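Local coordinates for phosphotriesterase family protein (Listeria monocytogenes serotype 4b str. H7858, PDB 3PNZ) that probably hydrolyses phosphorylated sugar lactones at a zinc site in an amidohydrolase-fold barrel of the phosphotriesterase family, at residues H22-C27 / V69-R74; A37-L42 / A274-Y279; T169-A174 / L201-I206. All coordinates share one frame; numbering follows the deposited sequence.

In the fold
From the N terminus, strand 19-23 runs into residues 22-27, which carry two zinc-binding histidines; contact 1 closes a loop over helix 45-57 and strand 62-65 by setting them against the loop 69-74. Residues 37-42 lie inside that loop yet pair with 274-279, so contacts 1 and 2 cross along the chain. They also touch: the Tyr-279 hydroxyl probably hydrogen-bonds to His-24 O, and Cys-27 N to Leu-42 O. Contact 2 joins the first loop region to the one after the last barrel strand, 267-269. Contact 3, nested within its long span, pairs helices 164-180 and 194-203, its centre about 32 Å from that of contact 2.

Contact 1 (H22-C27 / V69-R74); sequences HEHIVC and VDYGRR. With ZN (zinc ion), chain I.
His-22 has CG anti to the backbone N (chi1 -177°), whereas in His-24 CG lies beside the backbone N and anti to the carbonyl carbon (chi1 -58°); both rings thereby present NE2 to one zinc ion, each at 2.1 Å from the metal. Asp-272 and the carboxylated Lys-154 also bind this zinc. Tyr-71 CE2 lies over one face of the His-24 ring, offset toward its rim, 4.1 Å from His-24 ND1. The two planes meet at 43°, an oblique pair, while ND1 is hydrogen-bonded to Thr-67. Cys-27 SG, in the crowded position between N and the carbonyl carbon, approaches the same tyrosine ring obliquely, 3.9 Å from Tyr-71 CE2. Its backbone adds a CA-H...O contact, Cys-27 CA to Gly-72 O at 3.3 Å. Further on, Val-26 CG1 packs on Arg-74 CB (3.5 Å), and a water bridges Val-26 O and Arg-74 N. The loops after the first two barrel strands thus meet beside the metal. Behind them, Ile-25 and Val-26 pack on Val-78 and Ile-81 of helix 75-85, Ile-25 also on Ile-63 of strand 62-65 and Val-52 of helix 45-57.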
loop_
_atom_site.group_PDB
_atom_site.type_symbol
_atom_site.label_atom_id
_atom_site.label_comp_id
_atom_site.label_asym_id
_atom_site.label_seq_id
_atom_site.Cartn_x
_atom_site.Cartn_y
_atom_site.Cartn_z
ATOM N N HIS A 22 1.786 1.796 -3.841
ATOM C CA HIS A 22 0.562 1.811 -3.039
ATOM C C HIS A 22 -0.616 2.296 -3.876
ATOM O O HIS A 22 -0.770 3.497 -4.097
ATOM C CB HIS A 22 0.708 2.709 -1.800
ATOM C CG HIS A 22 -0.498 2.711 -0.909
ATOM N ND1 HIS A 22 -0.467 2.231 0.383
ATOM C CD2 HIS A 22 -1.773 3.115 -1.126
ATOM C CE1 HIS A 22 -1.666 2.349 0.926
ATOM N NE2 HIS A 22 -2.476 2.881 0.031
ATOM N N GLU A 23 -1.436 1.364 -4.353
ATOM C CA GLU A 23 -2.594 1.727 -5.164
ATOM C C GLU A 23 -3.831 0.933 -4.785
ATOM O O GLU A 23 -3.768 0.010 -3.978
ATOM C CB GLU A 23 -2.311 1.506 -6.657
ATOM C CG GLU A 23 -1.129 2.299 -7.206
ATOM C CD GLU A 23 -1.377 3.804 -7.213
ATOM O OE1 GLU A 23 -2.557 4.218 -7.168
ATOM O OE2 GLU A 23 -0.388 4.567 -7.286
ATOM N N HIS A 24 -4.958 1.313 -5.380
ATOM C CA HIS A 24 -6.183 0.507 -5.342
ATOM C C HIS A 24 -6.685 0.369 -6.764
ATOM O O HIS A 24 -6.477 1.257 -7.576
ATOM C CB HIS A 24 -7.234 1.147 -4.437
ATOM C CG HIS A 24 -6.744 1.343 -3.040
ATOM N ND1 HIS A 24 -6.802 0.349 -2.090
ATOM C CD2 HIS A 24 -6.113 2.388 -2.457
ATOM C CE1 HIS A 24 -6.259 0.784 -0.967
ATOM N NE2 HIS A 24 -5.829 2.017 -1.166
ATOM N N ILE A 25 -7.309 -0.763 -7.079
ATOM C CA ILE A 25 -7.640 -1.059 -8.471
ATOM C C ILE A 25 -9.125 -1.357 -8.656
ATOM O O ILE A 25 -9.822 -0.671 -9.411
ATOM C CB ILE A 25 -6.798 -2.238 -8.996
ATOM C CG1 ILE A 25 -5.314 -1.939 -8.810
ATOM C CG2 ILE A 25 -7.103 -2.487 -10.473
ATOM C CD1 ILE A 25 -4.404 -3.141 -9.092
ATOM N N VAL A 26 -9.609 -2.374 -7.960
ATOM C CA VAL A 26 -11.038 -2.662 -7.915
ATOM C C VAL A 26 -11.407 -2.955 -6.473
ATOM O O VAL A 26 -10.899 -3.908 -5.873
ATOM C CB VAL A 26 -11.414 -3.889 -8.788
ATOM C CG1 VAL A 26 -12.930 -4.089 -8.803
ATOM C CG2 VAL A 26 -10.887 -3.717 -10.202
ATOM N N CYS A 27 -12.279 -2.132 -5.900
ATOM C CA CYS A 27 -12.637 -2.311 -4.502
ATOM C C CYS A 27 -13.954 -1.633 -4.175
ATOM O O CYS A 27 -14.284 -0.588 -4.738
ATOM C CB CYS A 27 -11.523 -1.798 -3.582
ATOM S SG CYS A 27 -10.986 -0.102 -3.926
ATOM N N VAL A 69 -8.573 -6.404 3.846
ATOM C CA VAL A 69 -9.829 -7.151 3.973
ATOM C C VAL A 69 -11.020 -6.263 4.340
ATOM O O VAL A 69 -12.160 -6.563 3.975
ATOM C CB VAL A 69 -9.713 -8.317 4.983
ATOM C CG1 VAL A 69 -9.712 -7.798 6.422
ATOM C CG2 VAL A 69 -10.842 -9.314 4.771
ATOM N N ASP A 70 -10.745 -5.167 5.044
ATOM C CA ASP A 70 -11.784 -4.218 5.449
ATOM C C ASP A 70 -12.136 -3.198 4.353
ATOM O O ASP A 70 -12.986 -2.326 4.551
ATOM C CB ASP A 70 -11.378 -3.506 6.754
ATOM C CG ASP A 70 -9.959 -2.932 6.705
ATOM O OD1 ASP A 70 -9.224 -3.179 5.726
ATOM O OD2 ASP A 70 -9.575 -2.213 7.656
ATOM N N TYR A 71 -11.501 -3.318 3.192
ATOM C CA TYR A 71 -11.683 -2.335 2.132
ATOM C C TYR A 71 -12.364 -2.929 0.890
ATOM O O TYR A 71 -12.238 -2.398 -0.213
ATOM C CB TYR A 71 -10.340 -1.669 1.778
ATOM C CG TYR A 71 -10.490 -0.238 1.316
ATOM C CD1 TYR A 71 -10.866 0.759 2.208
ATOM C CD2 TYR A 71 -10.268 0.114 -0.005
ATOM C CE1 TYR A 71 -11.016 2.074 1.794
ATOM C CE2 TYR A 71 -10.417 1.434 -0.433
ATOM C CZ TYR A 71 -10.792 2.405 0.478
ATOM O OH TYR A 71 -10.942 3.715 0.070
ATOM N N GLY A 72 -13.084 -4.034 1.087
ATOM C CA GLY A 72 -13.934 -4.599 0.047
ATOM C C GLY A 72 -13.212 -5.082 -1.196
ATOM O O GLY A 72 -13.463 -4.608 -2.301
ATOM N N ARG A 73 -12.327 -6.056 -1.024
ATOM C CA ARG A 73 -11.547 -6.552 -2.141
ATOM C C ARG A 73 -12.424 -7.161 -3.230
ATOM O O ARG A 73 -13.482 -7.731 -2.952
ATOM C CB ARG A 73 -10.549 -7.611 -1.674
ATOM C CG ARG A 73 -9.612 -7.181 -0.553
ATOM C CD ARG A 73 -8.470 -8.178 -0.518
ATOM N NE ARG A 73 -7.521 -8.041 0.580
ATOM C CZ ARG A 73 -7.536 -8.790 1.680
ATOM N NH1 ARG A 73 -8.492 -9.697 1.872
ATOM N NH2 ARG A 73 -6.602 -8.626 2.603
ATOM N N ARG A 74 -11.964 -7.018 -4.468
ATOM C CA ARG A 74 -12.505 -7.745 -5.610
ATOM C C ARG A 74 -11.337 -8.482 -6.273
ATOM O O ARG A 74 -10.910 -8.143 -7.380
ATOM C CB ARG A 74 -13.179 -6.774 -6.585
ATOM C CG ARG A 74 -14.457 -6.139 -6.041
ATOM C CD ARG A 74 -15.439 -7.223 -5.635
ATOM N NE ARG A 74 -16.761 -6.723 -5.261
ATOM C CZ ARG A 74 -17.137 -6.415 -4.022
ATOM N NH1 ARG A 74 -16.290 -6.526 -2.999
ATOM N NH2 ARG A 74 -18.371 -5.984 -3.803
HETATM ZN ZN ZN I . -4.587 3.118 0.123
HETATM O O HOH W 1 -9.286 -5.867 -4.497
#

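Contact 2 (A37-L42 / A274-Y279); sequences ADDLLL and ARKTYY. With PO4 (phosphate ion), chain L.
Two loops at the zinc-bearing end of the TIM barrel, one following helix 30-33 and one following strand 267-269, are joined here by a carboxylate and an ammonium group. Asp-39, with CG anti to its backbone N (chi1 -166°), receives Thr-277 N on the syn lone pair of OD1, with Asp-39 OD1 to Thr-277 N at 2.9 Å. Its OD2 takes the Thr-277 hydroxyl on the syn side, Thr-277 OG1 to Asp-39 OD2 at 2.7 Å, and a salt bridge from Arg-275 NH1 that arrives from above the carboxylate plane. Backbone joins in where Lys-276 N meets Asp-39 O at 2.9 Å, in the carbonyl plane. The Lys-276 chain bends at its last torsion (chi4 78°), bringing NZ 2.7 Å from Leu-41 O, and also to Asp-38 O and, in a salt bridge, Asp-38 OD2. Leu-40 CD2 sits over the centre of the Arg-275 guanidinium, whose NE donates to O1 of a phosphate ion, probably from the crystallisation liquor, at 3.0 Å. Tyr-278 OH donates to O3 of that ion, which Lys-242, Lys-244 and Tyr-245 also bind. Leu-42 CD1 packs obliquely on the Tyr-279 ring. The three oxygens round Lys-276 NZ, one of them a carboxylate oxygen, would favour its charged form, while Arg-275 is fixed in orientation between the carboxylate of Asp-39 and the phosphate.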
loop_
_atom_site.group_PDB
_atom_site.type_symbol
_atom_site.label_atom_id
_atom_site.label_comp_id
_atom_site.label_asym_id
_atom_site.label_seq_id
_atom_site.Cartn_x
_atom_site.Cartn_y
_atom_site.Cartn_z
ATOM N N ALA A 37 -21.118 6.667 -0.327
ATOM C CA ALA A 37 -19.962 7.416 -0.819
ATOM C C ALA A 37 -19.440 6.785 -2.113
ATOM O O ALA A 37 -18.372 6.154 -2.141
ATOM C CB ALA A 37 -18.870 7.474 0.242
ATOM N N ASP A 38 -20.198 6.964 -3.189
ATOM C CA ASP A 38 -19.937 6.267 -4.447
ATOM C C ASP A 38 -18.553 6.515 -5.048
ATOM O O ASP A 38 -18.008 5.652 -5.730
ATOM C CB ASP A 38 -21.002 6.620 -5.485
ATOM C CG ASP A 38 -20.947 5.714 -6.698
ATOM O OD1 ASP A 38 -21.354 4.536 -6.570
ATOM O OD2 ASP A 38 -20.500 6.170 -7.777
ATOM N N ASP A 39 -17.995 7.700 -4.821
ATOM C CA ASP A 39 -16.701 8.037 -5.410
ATOM C C ASP A 39 -15.579 7.140 -4.877
ATOM O O ASP A 39 -14.540 6.995 -5.520
ATOM C CB ASP A 39 -16.358 9.512 -5.165
ATOM C CG ASP A 39 -15.208 10.000 -6.031
ATOM O OD1 ASP A 39 -15.067 9.529 -7.184
ATOM O OD2 ASP A 39 -14.450 10.880 -5.562
ATOM N N LEU A 40 -15.794 6.532 -3.715
ATOM C CA LEU A 40 -14.779 5.665 -3.109
ATOM C C LEU A 40 -14.990 4.198 -3.456
ATOM O O LEU A 40 -14.348 3.320 -2.883
ATOM C CB LEU A 40 -14.761 5.845 -1.595
ATOM C CG LEU A 40 -14.101 7.149 -1.128
ATOM C CD1 LEU A 40 -14.513 7.463 0.301
ATOM C CD2 LEU A 40 -12.575 7.050 -1.254
ATOM N N LEU A 41 -15.889 3.935 -4.395
ATOM C CA LEU A 41 -16.085 2.576 -4.881
ATOM C C LEU A 41 -15.505 2.433 -6.285
ATOM O O LEU A 41 -16.017 3.013 -7.245
ATOM C CB LEU A 41 -17.570 2.209 -4.877
ATOM C CG LEU A 41 -18.374 2.584 -3.632
ATOM C CD1 LEU A 41 -19.832 2.138 -3.792
ATOM C CD2 LEU A 41 -17.768 2.007 -2.365
ATOM N N LEU A 42 -14.418 1.675 -6.409
ATOM C CA LEU A 42 -13.861 1.382 -7.719
ATOM C C LEU A 42 -14.509 0.087 -8.195
ATOM O O LEU A 42 -13.960 -0.996 -8.019
ATOM C CB LEU A 42 -12.340 1.235 -7.646
ATOM C CG LEU A 42 -11.591 2.516 -7.259
ATOM C CD1 LEU A 42 -10.083 2.275 -7.145
ATOM C CD2 LEU A 42 -11.881 3.614 -8.270
ATOM N N ALA A 274 -7.672 6.016 -5.176
ATOM C CA ALA A 274 -8.744 5.301 -4.497
ATOM C C ALA A 274 -10.140 5.778 -4.869
ATOM O O ALA A 274 -11.119 5.313 -4.295
ATOM C CB ALA A 274 -8.550 5.387 -2.988
ATOM N N ARG A 275 -10.226 6.704 -5.818
ATOM C CA ARG A 275 -11.502 7.335 -6.163
ATOM C C ARG A 275 -11.808 7.275 -7.652
ATOM O O ARG A 275 -10.902 7.330 -8.482
ATOM C CB ARG A 275 -11.490 8.809 -5.733
ATOM C CG ARG A 275 -11.593 9.024 -4.241
ATOM C CD ARG A 275 -11.503 10.512 -3.907
ATOM N NE ARG A 275 -11.638 10.756 -2.479
ATOM C CZ ARG A 275 -12.798 10.986 -1.880
ATOM N NH1 ARG A 275 -13.919 10.986 -2.591
ATOM N NH2 ARG A 275 -12.841 11.197 -0.573
ATOM N N LYS A 276 -13.097 7.203 -7.988
ATOM C CA LYS A 276 -13.518 7.310 -9.379
ATOM C C LYS A 276 -12.966 8.593 -9.992
ATOM O O LYS A 276 -12.480 8.597 -11.125
ATOM C CB LYS A 276 -15.048 7.303 -9.489
ATOM C CG LYS A 276 -15.708 5.935 -9.282
ATOM C CD LYS A 276 -17.189 5.997 -9.678
ATOM C CE LYS A 276 -17.866 4.626 -9.646
ATOM N NZ LYS A 276 -18.204 4.184 -8.265
ATOM N N THR A 277 -13.028 9.682 -9.224
ATOM C CA THR A 277 -12.573 10.983 -9.708
ATOM C C THR A 277 -11.056 11.061 -9.854
ATOM O O THR A 277 -10.535 12.045 -10.376
ATOM C CB THR A 277 -13.046 12.129 -8.794
ATOM O OG1 THR A 277 -12.694 11.834 -7.437
ATOM C CG2 THR A 277 -14.566 12.307 -8.896
ATOM N N TYR A 278 -10.352 10.024 -9.401
ATOM C CA TYR A 278 -8.905 9.965 -9.557
ATOM C C TYR A 278 -8.507 9.137 -10.780
ATOM O O TYR A 278 -7.430 9.326 -11.348
ATOM C CB TYR A 278 -8.259 9.345 -8.329
ATOM C CG TYR A 278 -8.237 10.196 -7.078
ATOM C CD1 TYR A 278 -8.633 11.532 -7.096
ATOM C CD2 TYR A 278 -7.821 9.652 -5.867
ATOM C CE1 TYR A 278 -8.607 12.302 -5.934
ATOM C CE2 TYR A 278 -7.790 10.412 -4.705
ATOM C CZ TYR A 278 -8.183 11.736 -4.746
ATOM O OH TYR A 278 -8.149 12.494 -3.593
ATOM N N TYR A 279 -9.366 8.196 -11.164
ATOM C CA TYR A 279 -9.122 7.365 -12.336
ATOM C C TYR A 279 -9.470 8.117 -13.614
ATOM O O TYR A 279 -10.496 8.797 -13.689
ATOM C CB TYR A 279 -9.935 6.073 -12.249
ATOM C CG TYR A 279 -9.170 4.914 -11.651
ATOM C CD1 TYR A 279 -8.879 4.865 -10.287
ATOM C CD2 TYR A 279 -8.746 3.863 -12.451
ATOM C CE1 TYR A 279 -8.169 3.796 -9.740
ATOM C CE2 TYR A 279 -8.043 2.801 -11.922
ATOM C CZ TYR A 279 -7.761 2.763 -10.573
ATOM O OH TYR A 279 -7.053 1.690 -10.080
HETATM P P PO4 L . -8.160 10.572 -0.557
HETATM O O1 PO4 L . -9.429 11.382 -0.608
HETATM O O2 PO4 L . -8.496 9.132 -0.877
HETATM O O3 PO4 L . -7.187 11.074 -1.599
HETATM O O4 PO4 L . -7.536 10.642 0.821
HETATM O O HOH W 2 -11.703 3.520 -2.487
#

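Contact 3 (T169-A174 / L201-I206); sequences TIRAVA and LKQENI
Arg-171 leaves helix 164-180 with CG anti to the carbonyl carbon (chi1 -60°) and runs extended from CG to NE, crossing the side chain of Glu-204 at about a right angle. CB passes 3.7 Å from Glu-204 OE2, and CG and CD follow along the same oxygen, with Arg-171 CD 3.3 Å from Glu-204 OE2. NE stays near OE2 without bonding to it, and CZ lies nearest Gln-203 OE1. At the head, NH1 turns back to the carboxylate in a fairly straight salt bridge (Arg-171 NH1 to Glu-204 OE2 2.9 Å, 163° at the hydrogen), using the anti lone pair. The carboxylate is turned well away from the guanidinium plane, at 63°, although OE2 itself lies close to that plane. Gln-203 approaches end-on: its OE1 accepts from both terminal nitrogens, 3.1 Å from Arg-171 NH1 and 2.8 Å from Arg-171 NH2. Amide and guanidinium are nearly coplanar, so the two bonds resist rotation of the arginine head. NH2 also forms a salt bridge with Glu-167, the arginine's second acidic partner, and Glu-204, bent at chi2, offers OE1 to Arg-175; the alternating charges probably stabilise one another.

Packing beneath is apolar. Ala-174 CB packs against Glu-204 CB (3.7 Å) and Ile-206 CG1 (3.8 Å), side by side on the facing segment, and Leu-201 CD2 lies against Ile-170 CG2. A Schellman motif ending helix 194-203 turns Ile-206 back toward Ala-174: Asn-205, of positive phi, is its C-prime residue, and Ile-206 N bonds to Leu-201 O. The contact joins the C-terminal end of helix 194-203 to the middle of helix 164-180, with strand 184-186 between them in sequence. Ala-172 faces away, packing on Thr-128 and Leu-131 of helix 128-140, while Ile-206 also touches His-177 and His-178 of helix 164-180.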
loop_
_atom_site.group_PDB
_atom_site.type_symbol
_atom_site.label_atom_id
_atom_site.label_comp_id
_atom_site.label_asym_id
_atom_site.label_seq_id
_atom_site.Cartn_x
_atom_site.Cartn_y
_atom_site.Cartn_z
ATOM N N THR A 169 -4.137 -5.606 16.163
ATOM C CA THR A 169 -3.871 -5.960 14.766
ATOM C C THR A 169 -2.400 -5.773 14.383
ATOM O O THR A 169 -1.874 -6.532 13.569
ATOM C CB THR A 169 -4.791 -5.244 13.747
ATOM O OG1 THR A 169 -4.537 -3.833 13.763
ATOM C CG2 THR A 169 -6.263 -5.509 14.057
ATOM N N ILE A 170 -1.733 -4.777 14.956
ATOM C CA ILE A 170 -0.308 -4.612 14.673
ATOM C C ILE A 170 0.455 -5.853 15.123
ATOM O O ILE A 170 1.292 -6.376 14.390
ATOM C CB ILE A 170 0.314 -3.377 15.370
ATOM C CG1 ILE A 170 -0.414 -2.095 14.946
ATOM C CG2 ILE A 170 1.814 -3.297 15.052
ATOM C CD1 ILE A 170 0.175 -0.828 15.583
ATOM N N ARG A 171 0.162 -6.321 16.333
ATOM C CA ARG A 171 0.850 -7.495 16.861
ATOM C C ARG A 171 0.507 -8.746 16.042
ATOM O O ARG A 171 1.380 -9.562 15.774
ATOM C CB ARG A 171 0.556 -7.686 18.357
ATOM C CG ARG A 171 1.008 -6.506 19.201
ATOM C CD ARG A 171 0.929 -6.782 20.703
ATOM N NE ARG A 171 1.091 -5.546 21.471
ATOM C CZ ARG A 171 2.263 -5.012 21.791
ATOM N NH1 ARG A 171 3.392 -5.601 21.421
ATOM N NH2 ARG A 171 2.310 -3.885 22.492
ATOM N N ALA A 172 -0.747 -8.871 15.616
ATOM C CA ALA A 172 -1.165 -10.015 14.796
ATOM C C ALA A 172 -0.388 -10.035 13.479
ATOM O O ALA A 172 0.071 -11.083 13.019
ATOM C CB ALA A 172 -2.663 -9.959 14.525
ATOM N N VAL A 173 -0.236 -8.861 12.877
ATOM C CA VAL A 173 0.476 -8.736 11.608
ATOM C C VAL A 173 1.980 -8.958 11.765
ATOM O O VAL A 173 2.605 -9.616 10.929
ATOM C CB VAL A 173 0.186 -7.371 10.955
ATOM C CG1 VAL A 173 1.131 -7.114 9.797
ATOM C CG2 VAL A 173 -1.264 -7.331 10.498
ATOM N N ALA A 174 2.560 -8.427 12.844
ATOM C CA ALA A 174 3.968 -8.666 13.136
ATOM C C ALA A 174 4.229 -10.171 13.239
ATOM O O ALA A 174 5.191 -10.699 12.683
ATOM C CB ALA A 174 4.380 -7.956 14.418
ATOM N N LEU A 201 6.343 -2.484 16.899
ATOM C CA LEU A 201 7.063 -3.449 16.068
ATOM C C LEU A 201 8.372 -3.865 16.726
ATOM O O LEU A 201 8.775 -5.023 16.629
ATOM C CB LEU A 201 7.313 -2.877 14.676
ATOM C CG LEU A 201 6.031 -2.680 13.863
ATOM C CD1 LEU A 201 6.331 -1.975 12.551
ATOM C CD2 LEU A 201 5.339 -4.016 13.615
ATOM N N LYS A 202 9.036 -2.934 17.406
ATOM C CA LYS A 202 10.267 -3.278 18.112
ATOM C C LYS A 202 9.994 -4.256 19.251
ATOM O O LYS A 202 10.777 -5.175 19.479
ATOM C CB LYS A 202 10.973 -2.023 18.624
ATOM C CG LYS A 202 11.697 -1.278 17.522
ATOM C CD LYS A 202 12.081 0.133 17.929
ATOM C CE LYS A 202 12.940 0.165 19.166
ATOM N NZ LYS A 202 13.175 1.582 19.580
ATOM N N GLN A 203 8.881 -4.067 19.958
ATOM C CA GLN A 203 8.483 -5.023 20.991
ATOM C C GLN A 203 8.248 -6.405 20.396
ATOM O O GLN A 203 8.462 -7.421 21.061
ATOM C CB GLN A 203 7.212 -4.560 21.699
ATOM C CG GLN A 203 7.362 -3.255 22.468
ATOM C CD GLN A 203 6.023 -2.717 22.916
ATOM O OE1 GLN A 203 5.007 -3.407 22.829
ATOM N NE2 GLN A 203 6.008 -1.474 23.386
ATOM N N GLU A 204 7.786 -6.435 19.149
ATOM C CA GLU A 204 7.504 -7.690 18.461
ATOM C C GLU A 204 8.713 -8.220 17.688
ATOM O O GLU A 204 8.587 -9.150 16.887
ATOM C CB GLU A 204 6.293 -7.537 17.523
ATOM C CG GLU A 204 4.967 -7.226 18.255
ATOM C CD GLU A 204 4.435 -8.415 19.064
ATOM O OE1 GLU A 204 4.652 -9.572 18.633
ATOM O OE2 GLU A 204 3.799 -8.197 20.130
ATOM N N ASN A 205 9.870 -7.615 17.931
ATOM C CA ASN A 205 11.134 -8.061 17.346
ATOM C C ASN A 205 11.153 -8.046 15.822
ATOM O O ASN A 205 11.703 -8.961 15.178
ATOM C CB ASN A 205 11.495 -9.442 17.888
ATOM C CG ASN A 205 11.650 -9.438 19.400
ATOM O OD1 ASN A 205 12.385 -8.612 19.959
ATOM N ND2 ASN A 205 10.945 -10.345 20.075
ATOM N N ILE A 206 10.575 -6.991 15.251
ATOM C CA ILE A 206 10.534 -6.803 13.799
ATOM C C ILE A 206 11.625 -5.840 13.337
ATOM O O ILE A 206 11.652 -4.677 13.740
ATOM C CB ILE A 206 9.158 -6.221 13.355
ATOM C CG1 ILE A 206 8.007 -7.168 13.720
ATOM C CG2 ILE A 206 9.157 -5.898 11.857
ATOM C CD1 ILE A 206 7.923 -8.426 12.869
#